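Local coordinates for protein dermonecrotic toxin (Pasteurella multocida, PDB 2EBF) that acts as a dermonecrotic toxin and potent mitogen that induces bone resorption and is associated with severe progressive atrophic rhinitis in pigs, at residues 50-54 against 55-59; 119-122 against 123-127; 301-305 against 306-310. All blocks are in the same frame, centred on the assembly; numbering follows the deposited sequence.

Interaction 1. Residues 50-54 against 55-59; sequences GVWTP and EVLKA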
ATOM      1  N   GLY A  50      18.491  24.454  -8.438  1.00 31.00           N
ATOM      2  CA  GLY A  50      17.563  25.553  -8.655  1.00 30.77           C
ATOM      3  C   GLY A  50      16.773  25.983  -7.433  1.00 30.58           C
ATOM      4  O   GLY A  50      15.779  26.702  -7.555  1.00 31.29           O
ATOM      5  N   VAL A  51      17.207  25.541  -6.256  1.00 29.48           N
ATOM      6  CA  VAL A  51      16.525  25.863  -5.017  1.00 28.81           C
ATOM      7  C   VAL A  51      17.479  26.694  -4.167  1.00 28.51           C
ATOM      8  O   VAL A  51      18.605  26.276  -3.916  1.00 28.43           O
ATOM      9  CB  VAL A  51      16.114  24.578  -4.243  1.00 29.01           C
ATOM     10  CG1 VAL A  51      15.443  24.924  -2.920  1.00 28.82           C
ATOM     11  CG2 VAL A  51      15.209  23.694  -5.081  1.00 27.97           C
ATOM     12  N   TRP A  52      17.019  27.869  -3.738  1.00 27.86           N
ATOM     13  CA  TRP A  52      17.807  28.774  -2.916  1.00 27.60           C
ATOM     14  C   TRP A  52      18.289  28.088  -1.654  1.00 26.76           C
ATOM     15  O   TRP A  52      17.579  27.257  -1.074  1.00 26.09           O
ATOM     16  CB  TRP A  52      16.975  29.979  -2.479  1.00 27.97           C
ATOM     17  CG  TRP A  52      16.670  31.010  -3.524  1.00 28.76           C
ATOM     18  CD1 TRP A  52      17.332  31.239  -4.707  1.00 29.57           C
ATOM     19  CD2 TRP A  52      15.637  31.995  -3.444  1.00 29.37           C
ATOM     20  NE1 TRP A  52      16.749  32.303  -5.373  1.00 29.00           N
ATOM     21  CE2 TRP A  52      15.710  32.781  -4.616  1.00 28.75           C
ATOM     22  CE3 TRP A  52      14.650  32.288  -2.487  1.00 28.89           C
ATOM     23  CZ2 TRP A  52      14.833  33.839  -4.862  1.00 29.36           C
ATOM     24  CZ3 TRP A  52      13.775  33.334  -2.735  1.00 29.90           C
ATOM     25  CH2 TRP A  52      13.874  34.097  -3.918  1.00 29.64           C
ATOM     26  N   THR A  53      19.502  28.440  -1.239  1.00 26.66           N
ATOM     27  CA  THR A  53      20.029  28.045   0.066  1.00 26.58           C
ATOM     28  C   THR A  53      19.502  29.022   1.123  1.00 26.77           C
ATOM     29  O   THR A  53      19.005  30.084   0.762  1.00 26.66           O
ATOM     30  CB  THR A  53      21.559  28.103   0.074  1.00 26.76           C
ATOM     31  OG1 THR A  53      21.985  29.432  -0.275  1.00 27.39           O
ATOM     32  CG2 THR A  53      22.134  27.084  -0.919  1.00 27.46           C
ATOM     33  N   PRO A  54      19.597  28.667   2.425  1.00 26.71           N
ATOM     34  CA  PRO A  54      19.139  29.563   3.499  1.00 27.42           C
ATOM     35  C   PRO A  54      19.760  30.967   3.483  1.00 28.03           C
ATOM     36  O   PRO A  54      19.053  31.941   3.748  1.00 28.13           O
ATOM     37  CB  PRO A  54      19.543  28.812   4.784  1.00 27.16           C
ATOM     38  CG  PRO A  54      19.554  27.395   4.392  1.00 26.87           C
ATOM     39  CD  PRO A  54      20.088  27.390   2.971  1.00 27.04           C
ATOM     40  N   GLU A  55      21.057  31.077   3.179  1.00 28.91           N
ATOM     41  CA  GLU A  55      21.709  32.401   3.108  1.00 29.53           C
ATOM     42  C   GLU A  55      21.084  33.272   2.031  1.00 28.93           C
ATOM     43  O   GLU A  55      20.885  34.469   2.222  1.00 29.26           O
ATOM     44  CB  GLU A  55      23.216  32.293   2.853  1.00 30.40           C
ATOM     45  CG  GLU A  55      24.038  31.724   4.006  1.00 34.07           C
ATOM     46  CD  GLU A  55      23.973  32.536   5.296  1.00 37.30           C
ATOM     47  OE1 GLU A  55      23.759  33.770   5.269  1.00 39.06           O
ATOM     48  OE2 GLU A  55      24.156  31.919   6.362  1.00 41.08           O
ATOM     49  N   VAL A  56      20.768  32.667   0.897  1.00 28.52           N
ATOM     50  CA  VAL A  56      20.140  33.403  -0.183  1.00 27.78           C
ATOM     51  C   VAL A  56      18.724  33.853   0.235  1.00 28.62           C
ATOM     52  O   VAL A  56      18.345  35.016   0.042  1.00 28.27           O
ATOM     53  CB  VAL A  56      20.135  32.572  -1.484  1.00 27.88           C
ATOM     54  CG1 VAL A  56      19.141  33.123  -2.468  1.00 26.46           C
ATOM     55  CG2 VAL A  56      21.529  32.550  -2.100  1.00 25.84           C
ATOM     56  N   LEU A  57      17.964  32.935   0.829  1.00 28.57           N
ATOM     57  CA  LEU A  57      16.627  33.255   1.337  1.00 29.65           C
ATOM     58  C   LEU A  57      16.651  34.439   2.303  1.00 30.30           C
ATOM     59  O   LEU A  57      15.798  35.326   2.218  1.00 30.25           O
ATOM     60  CB  LEU A  57      16.016  32.051   2.056  1.00 29.07           C
ATOM     61  CG  LEU A  57      14.510  31.753   1.928  1.00 30.49           C
ATOM     62  CD1 LEU A  57      13.949  31.197   3.232  1.00 28.74           C
ATOM     63  CD2 LEU A  57      13.644  32.901   1.393  1.00 26.63           C
ATOM     64  N   LYS A  58      17.635  34.431   3.209  1.00 31.23           N
ATOM     65  CA  LYS A  58      17.804  35.444   4.251  1.00 32.54           C
ATOM     66  C   LYS A  58      17.855  36.854   3.699  1.00 32.86           C
ATOM     67  O   LYS A  58      17.296  37.773   4.291  1.00 32.87           O
ATOM     68  CB  LYS A  58      19.088  35.178   5.046  1.00 32.58           C
ATOM     69  CG  LYS A  58      18.915  34.317   6.282  1.00 35.25           C
ATOM     70  CD  LYS A  58      20.109  33.399   6.469  1.00 37.42           C
ATOM     71  CE  LYS A  58      20.548  33.297   7.913  1.00 39.09           C
ATOM     72  NZ  LYS A  58      21.749  34.161   8.132  1.00 40.24           N
ATOM     73  N   ALA A  59      18.549  37.025   2.578  1.00 33.53           N
ATOM     74  CA  ALA A  59      18.663  38.331   1.945  1.00 34.36           C
ATOM     75  C   ALA A  59      17.384  38.689   1.196  1.00 34.97           C
ATOM     76  O   ALA A  59      16.949  39.838   1.236  1.00 35.46           O
ATOM     77  CB  ALA A  59      19.868  38.380   1.009  1.00 34.40           C
TER
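Between T53 and L57 the chain turns from a loop into the first turn of a helix, with L57 N giving a hydrogen bond to T53 O at 3.0 Å, and K58 N following with one to P54 O at 2.9 Å. T53 is the N-cap, and P54 comes first in the helix, where a residue without an N-H costs no helical bond. Ahead of the cap, W52 lays its indole against the side of the new turn. V56 CG1 sits over one face of the five-membered ring, 3.5 Å from its centroid and only 18° off the ring normal, a close CH-pi contact. That methyl gets there because it is anti to the backbone N of V56 (chi1 163°); the other branch, CG2, lies 3.6 Å from T53 OG1. L57 CD2 meets the six-membered ring obliquely, 4.1 Å from W52 CE3, so the residue before the N-cap and the fourth of the helix form a hydrophobic staple. On the outer side K58 bends its chain past P54 O, its CD at 3.3 Å from that oxygen, and pairs with E55 in a salt bridge, NZ to OE1 3.5 Å. The turn rests on two helices of the membrane localization domain: W52 packs on E120 and Q124 of helix 115-129, while W52 O accepts a hydrogen bond from H83 and L57 touches L76, both on helix 70-84.

Interaction 2. Residues 119-122 against 123-127; sequences RELR and TQLEK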
ATOM      1  N   ARG A 119       7.045  32.634  -2.026  1.00 29.00           N
ATOM      2  CA  ARG A 119       6.369  32.115  -3.219  1.00 29.62           C
ATOM      3  C   ARG A 119       7.362  31.654  -4.278  1.00 29.41           C
ATOM      4  O   ARG A 119       7.152  30.626  -4.937  1.00 29.23           O
ATOM      5  CB  ARG A 119       5.422  33.166  -3.808  1.00 29.43           C
ATOM      6  CG  ARG A 119       4.191  33.439  -2.935  1.00 31.07           C
ATOM      7  CD  ARG A 119       3.300  34.502  -3.577  1.00 31.01           C
ATOM      8  NE  ARG A 119       1.993  34.569  -2.920  1.00 35.55           N
ATOM      9  CZ  ARG A 119       1.459  35.662  -2.375  1.00 36.86           C
ATOM     10  NH1 ARG A 119       2.107  36.822  -2.398  1.00 37.77           N
ATOM     11  NH2 ARG A 119       0.259  35.590  -1.811  1.00 37.68           N
ATOM     12  N   GLU A 120       8.439  32.417  -4.450  1.00 29.38           N
ATOM     13  CA  GLU A 120       9.474  32.033  -5.401  1.00 29.31           C
ATOM     14  C   GLU A 120      10.123  30.724  -4.966  1.00 28.53           C
ATOM     15  O   GLU A 120      10.319  29.821  -5.777  1.00 28.13           O
ATOM     16  CB  GLU A 120      10.522  33.136  -5.564  1.00 30.31           C
ATOM     17  CG  GLU A 120      11.841  32.657  -6.218  1.00 33.81           C
ATOM     18  CD  GLU A 120      11.682  32.185  -7.664  1.00 41.94           C
ATOM     19  OE1 GLU A 120      12.642  31.566  -8.222  1.00 44.32           O
ATOM     20  OE2 GLU A 120      10.609  32.444  -8.254  1.00 44.15           O
ATOM     21  N   LEU A 121      10.439  30.627  -3.681  1.00 27.92           N
ATOM     22  CA  LEU A 121      11.007  29.405  -3.121  1.00 27.55           C
ATOM     23  C   LEU A 121      10.067  28.209  -3.304  1.00 27.57           C
ATOM     24  O   LEU A 121      10.509  27.117  -3.656  1.00 26.58           O
ATOM     25  CB  LEU A 121      11.331  29.597  -1.637  1.00 27.38           C
ATOM     26  CG  LEU A 121      11.878  28.397  -0.860  1.00 27.97           C
ATOM     27  CD1 LEU A 121      13.142  27.803  -1.498  1.00 28.00           C
ATOM     28  CD2 LEU A 121      12.140  28.785   0.585  1.00 27.14           C
ATOM     29  N   ARG A 122       8.779  28.415  -3.048  1.00 27.81           N
ATOM     30  CA  ARG A 122       7.791  27.345  -3.229  1.00 28.33           C
ATOM     31  C   ARG A 122       7.759  26.856  -4.677  1.00 28.57           C
ATOM     32  O   ARG A 122       7.708  25.655  -4.930  1.00 28.60           O
ATOM     33  CB  ARG A 122       6.400  27.802  -2.778  1.00 28.26           C
ATOM     34  CG  ARG A 122       5.361  26.683  -2.801  1.00 28.49           C
ATOM     35  CD  ARG A 122       4.025  27.123  -2.204  1.00 28.44           C
ATOM     36  NE  ARG A 122       3.516  28.341  -2.833  1.00 29.58           N
ATOM     37  CZ  ARG A 122       2.544  29.100  -2.326  1.00 29.95           C
ATOM     38  NH1 ARG A 122       1.962  28.770  -1.186  1.00 29.31           N
ATOM     39  NH2 ARG A 122       2.153  30.195  -2.967  1.00 29.69           N
ATOM     40  N   THR A 123       7.799  27.787  -5.626  1.00 29.14           N
ATOM     41  CA  THR A 123       7.824  27.422  -7.048  1.00 29.29           C
ATOM     42  C   THR A 123       9.104  26.631  -7.379  1.00 28.97           C
ATOM     43  O   THR A 123       9.062  25.663  -8.138  1.00 29.26           O
ATOM     44  CB  THR A 123       7.679  28.668  -7.939  1.00 29.82           C
ATOM     45  OG1 THR A 123       6.446  29.321  -7.621  1.00 29.48           O
ATOM     46  CG2 THR A 123       7.655  28.292  -9.414  1.00 31.27           C
ATOM     47  N   GLN A 124      10.232  27.027  -6.784  1.00 28.53           N
ATOM     48  CA  GLN A 124      11.499  26.291  -6.968  1.00 27.61           C
ATOM     49  C   GLN A 124      11.390  24.843  -6.531  1.00 27.34           C
ATOM     50  O   GLN A 124      11.928  23.941  -7.192  1.00 26.22           O
ATOM     51  CB  GLN A 124      12.657  26.948  -6.208  1.00 27.59           C
ATOM     52  CG  GLN A 124      13.074  28.305  -6.756  1.00 27.26           C
ATOM     53  CD  GLN A 124      14.053  29.040  -5.861  1.00 26.95           C
ATOM     54  OE1 GLN A 124      14.506  30.140  -6.209  1.00 30.07           O
ATOM     55  NE2 GLN A 124      14.391  28.454  -4.713  1.00 21.64           N
ATOM     56  N   LEU A 125      10.741  24.630  -5.392  1.00 27.28           N
ATOM     57  CA  LEU A 125      10.573  23.287  -4.847  1.00 26.98           C
ATOM     58  C   LEU A 125       9.666  22.485  -5.764  1.00 27.44           C
ATOM     59  O   LEU A 125       9.925  21.319  -6.031  1.00 27.74           O
ATOM     60  CB  LEU A 125       9.978  23.339  -3.436  1.00 26.47           C
ATOM     61  CG  LEU A 125      10.828  24.047  -2.358  1.00 26.06           C
ATOM     62  CD1 LEU A 125       9.932  24.423  -1.180  1.00 24.11           C
ATOM     63  CD2 LEU A 125      11.973  23.155  -1.913  1.00 26.33           C
ATOM     64  N   GLU A 126       8.599  23.110  -6.239  1.00 27.84           N
ATOM     65  CA  GLU A 126       7.694  22.423  -7.180  1.00 28.59           C
ATOM     66  C   GLU A 126       8.427  21.964  -8.439  1.00 28.79           C
ATOM     67  O   GLU A 126       8.255  20.825  -8.894  1.00 28.84           O
ATOM     68  CB  GLU A 126       6.521  23.314  -7.545  1.00 29.16           C
ATOM     69  CG  GLU A 126       5.539  23.574  -6.437  1.00 30.75           C
ATOM     70  CD  GLU A 126       4.505  24.608  -6.850  1.00 35.12           C
ATOM     71  OE1 GLU A 126       4.565  25.070  -8.011  1.00 38.28           O
ATOM     72  OE2 GLU A 126       3.639  24.966  -6.032  1.00 36.12           O
ATOM     73  N   LYS A 127       9.266  22.840  -8.981  1.00 29.04           N
ATOM     74  CA  LYS A 127      10.025  22.540 -10.184  1.00 29.57           C
ATOM     75  C   LYS A 127      11.132  21.506  -9.951  1.00 29.06           C
ATOM     76  O   LYS A 127      11.475  20.769 -10.868  1.00 29.45           O
ATOM     77  CB  LYS A 127      10.612  23.819 -10.802  1.00 29.84           C
ATOM     78  CG  LYS A 127       9.555  24.804 -11.299  1.00 33.84           C
ATOM     79  CD  LYS A 127      10.107  25.756 -12.364  1.00 38.75           C
ATOM     80  CE  LYS A 127      11.008  26.823 -11.779  1.00 42.90           C
ATOM     81  NZ  LYS A 127      11.558  27.726 -12.848  1.00 44.85           N
TER
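R122 and E126, one turn apart on a helix, run side by side and point the same way, their guanidinium and carboxylate planes only 16° apart. The aliphatic CG of R122 lies 4.0 Å from the carboxylate oxygen OE2 of E126, while the nearest charged atoms, R122 NE and E126 OE2, stay 4.7 Å apart. The arginine spends its charge on salt bridges to D103 and E106, so any attraction to E126 is probably weak and indirect. Beneath them E126 N bonds to R122 O at 3.0 Å. Q124 climbs the other side, its CG 3.3 Å from E120 O; its amide plane stands almost perpendicular to the E120 carboxylate, and the L121 and Q124 side chains cross at about a right angle. T123 turns its hydroxyl back along the helix: with OG1 beside its own backbone N (chi1 -59°), it reaches 3.1 Å from R119 O, a carbonyl already holding T123 N at 3.0 Å. Within the membrane localization domain, helix 115-129 meets helix 88-108 through L125, which packs on M95, L98 and M99, and through R119 and R122, which bridge to its acids; E120 and Q124 meet L746.

Interaction 3. Residues 301-305 against 306-310; sequences GDLGF and EQAFA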
ATOM      1  N   GLY A 301     -18.564  18.671  14.946  1.00 38.50           N
ATOM      2  CA  GLY A 301     -19.416  19.324  13.957  1.00 39.35           C
ATOM      3  C   GLY A 301     -19.290  18.750  12.557  1.00 39.95           C
ATOM      4  O   GLY A 301     -19.346  17.532  12.365  1.00 40.27           O
ATOM      5  N   ASP A 302     -19.102  19.638  11.586  1.00 40.56           N
ATOM      6  CA  ASP A 302     -19.031  19.274  10.171  1.00 40.81           C
ATOM      7  C   ASP A 302     -17.634  18.804   9.757  1.00 40.13           C
ATOM      8  O   ASP A 302     -17.424  18.385   8.611  1.00 40.66           O
ATOM      9  CB  ASP A 302     -19.475  20.461   9.303  1.00 41.73           C
ATOM     10  CG  ASP A 302     -18.575  21.691   9.467  1.00 44.73           C
ATOM     11  OD1 ASP A 302     -18.068  21.938  10.589  1.00 48.95           O
ATOM     12  OD2 ASP A 302     -18.379  22.425   8.473  1.00 47.62           O
ATOM     13  N   LEU A 303     -16.685  18.878  10.686  1.00 38.66           N
ATOM     14  CA  LEU A 303     -15.314  18.442  10.432  1.00 37.07           C
ATOM     15  C   LEU A 303     -15.207  16.925  10.521  1.00 36.35           C
ATOM     16  O   LEU A 303     -16.113  16.260  11.039  1.00 36.26           O
ATOM     17  CB  LEU A 303     -14.349  19.091  11.433  1.00 36.93           C
ATOM     18  CG  LEU A 303     -14.194  20.619  11.426  1.00 36.53           C
ATOM     19  CD1 LEU A 303     -13.056  21.035  12.340  1.00 36.51           C
ATOM     20  CD2 LEU A 303     -13.955  21.138  10.019  1.00 35.14           C
ATOM     21  N   GLY A 304     -14.106  16.378  10.008  1.00 35.00           N
ATOM     22  CA  GLY A 304     -13.745  14.991  10.289  1.00 33.66           C
ATOM     23  C   GLY A 304     -13.206  14.908  11.703  1.00 32.42           C
ATOM     24  O   GLY A 304     -12.667  15.890  12.224  1.00 32.49           O
ATOM     25  N   PHE A 305     -13.352  13.746  12.336  1.00 31.77           N
ATOM     26  CA  PHE A 305     -12.956  13.589  13.742  1.00 30.81           C
ATOM     27  C   PHE A 305     -11.469  13.858  13.911  1.00 30.57           C
ATOM     28  O   PHE A 305     -11.052  14.643  14.774  1.00 30.33           O
ATOM     29  CB  PHE A 305     -13.318  12.195  14.268  1.00 30.72           C
ATOM     30  CG  PHE A 305     -13.092  12.023  15.748  1.00 30.50           C
ATOM     31  CD1 PHE A 305     -14.132  12.246  16.659  1.00 30.25           C
ATOM     32  CD2 PHE A 305     -11.846  11.634  16.235  1.00 29.54           C
ATOM     33  CE1 PHE A 305     -13.928  12.087  18.030  1.00 30.10           C
ATOM     34  CE2 PHE A 305     -11.632  11.477  17.599  1.00 29.84           C
ATOM     35  CZ  PHE A 305     -12.674  11.704  18.501  1.00 29.98           C
ATOM     36  N   GLU A 306     -10.671  13.203  13.073  1.00 29.83           N
ATOM     37  CA  GLU A 306      -9.225  13.375  13.105  1.00 29.44           C
ATOM     38  C   GLU A 306      -8.824  14.780  12.659  1.00 28.81           C
ATOM     39  O   GLU A 306      -7.926  15.377  13.240  1.00 28.59           O
ATOM     40  CB  GLU A 306      -8.545  12.312  12.241  1.00 29.25           C
ATOM     41  CG  GLU A 306      -8.765  10.887  12.752  1.00 30.01           C
ATOM     42  CD  GLU A 306     -10.012  10.223  12.186  1.00 30.23           C
ATOM     43  OE1 GLU A 306     -10.764  10.877  11.429  1.00 28.64           O
ATOM     44  OE2 GLU A 306     -10.231   9.034  12.493  1.00 30.54           O
ATOM     45  N   GLN A 307      -9.500  15.299  11.631  1.00 28.75           N
ATOM     46  CA  GLN A 307      -9.285  16.673  11.160  1.00 28.83           C
ATOM     47  C   GLN A 307      -9.397  17.683  12.303  1.00 29.21           C
ATOM     48  O   GLN A 307      -8.629  18.643  12.380  1.00 28.90           O
ATOM     49  CB  GLN A 307     -10.296  17.036  10.064  1.00 28.77           C
ATOM     50  CG  GLN A 307     -10.115  18.458   9.528  1.00 28.30           C
ATOM     51  CD  GLN A 307     -11.143  18.860   8.495  1.00 28.80           C
ATOM     52  OE1 GLN A 307     -10.877  19.708   7.637  1.00 30.47           O
ATOM     53  NE2 GLN A 307     -12.321  18.262   8.566  1.00 28.11           N
ATOM     54  N   ALA A 308     -10.354  17.441  13.197  1.00 29.33           N
ATOM     55  CA  ALA A 308     -10.653  18.344  14.298  1.00 29.38           C
ATOM     56  C   ALA A 308      -9.741  18.154  15.511  1.00 29.64           C
ATOM     57  O   ALA A 308      -9.329  19.139  16.135  1.00 29.28           O
ATOM     58  CB  ALA A 308     -12.124  18.187  14.715  1.00 29.43           C
ATOM     59  N   PHE A 309      -9.422  16.898  15.836  1.00 29.85           N
ATOM     60  CA  PHE A 309      -8.857  16.570  17.152  1.00 30.16           C
ATOM     61  C   PHE A 309      -7.490  15.886  17.183  1.00 30.10           C
ATOM     62  O   PHE A 309      -6.816  15.905  18.220  1.00 29.83           O
ATOM     63  CB  PHE A 309      -9.829  15.695  17.944  1.00 30.95           C
ATOM     64  CG  PHE A 309     -11.213  16.268  18.083  1.00 31.96           C
ATOM     65  CD1 PHE A 309     -12.327  15.475  17.809  1.00 33.00           C
ATOM     66  CD2 PHE A 309     -11.408  17.579  18.506  1.00 32.49           C
ATOM     67  CE1 PHE A 309     -13.617  15.975  17.948  1.00 32.92           C
ATOM     68  CE2 PHE A 309     -12.696  18.098  18.646  1.00 33.47           C
ATOM     69  CZ  PHE A 309     -13.804  17.294  18.370  1.00 33.26           C
ATOM     70  N   ALA A 310      -7.083  15.264  16.078  1.00 29.81           N
ATOM     71  CA  ALA A 310      -5.832  14.515  16.072  1.00 29.69           C
ATOM     72  C   ALA A 310      -4.647  15.425  16.385  1.00 29.91           C
ATOM     73  O   ALA A 310      -4.639  16.598  16.000  1.00 29.78           O
ATOM     74  CB  ALA A 310      -5.629  13.795  14.729  1.00 29.54           C
TER
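Helix 305-309 of the C2 domain is a short one, and this contact is its N-terminal cap, with L303 and A308 forming a hydrophobic staple around the N-cap residue G304: L303 CD1 lies 3.8 Å from A308 CB. G304 O receives A308 N at 2.9 Å, and the same N-H makes a weak second bond to F305 O. F305 O is also the acceptor for F309 N at 3.0 Å, in a bond bent to 137°. Q307 runs out extended to cross L303 at about a right angle, its CD 3.9 Å from L303 CD2. On another side of the turn, F305 and F309 make a T-shaped pair. The edge of F309 points at the face of F305, with F309 CD1 over the centre of the F305 ring, centroids 5.0 Å apart and planes at 77°. F305 can offer its face this way because its CG is anti to the backbone N (chi1 -173°). F305 also stacks with Y267 and meets Y205 edge-to-face, so the pair is part of a larger aromatic cluster. The turn thus keeps its backbone bonds, somewhat bent, and the F305/F309 pair probably adds dispersion and electrostatic attraction between ring C-H and pi face.

Interactions 1 and 2 are neighbours within the membrane localization domain of this C-terminal region of the toxin, their centres about 12 Å apart and in direct touch: W52 CH2 packs 3.4 Å from E120 CG, and G50 O lies 3.2 Å from Q124 CG. Interaction 3 stands apart in the C2 domain, its centre about 30 Å from that of interaction 2 and about 37 Å from that of interaction 1. Two separate glycan sites are close by: D103, partner of R122, lines one, and R189, whose backbone bonds to that of Q307, lines the other, with the L303 side chain about 7 Å from a glucose. The phosphonate, held by G624 to S628, belongs to the C3 domain.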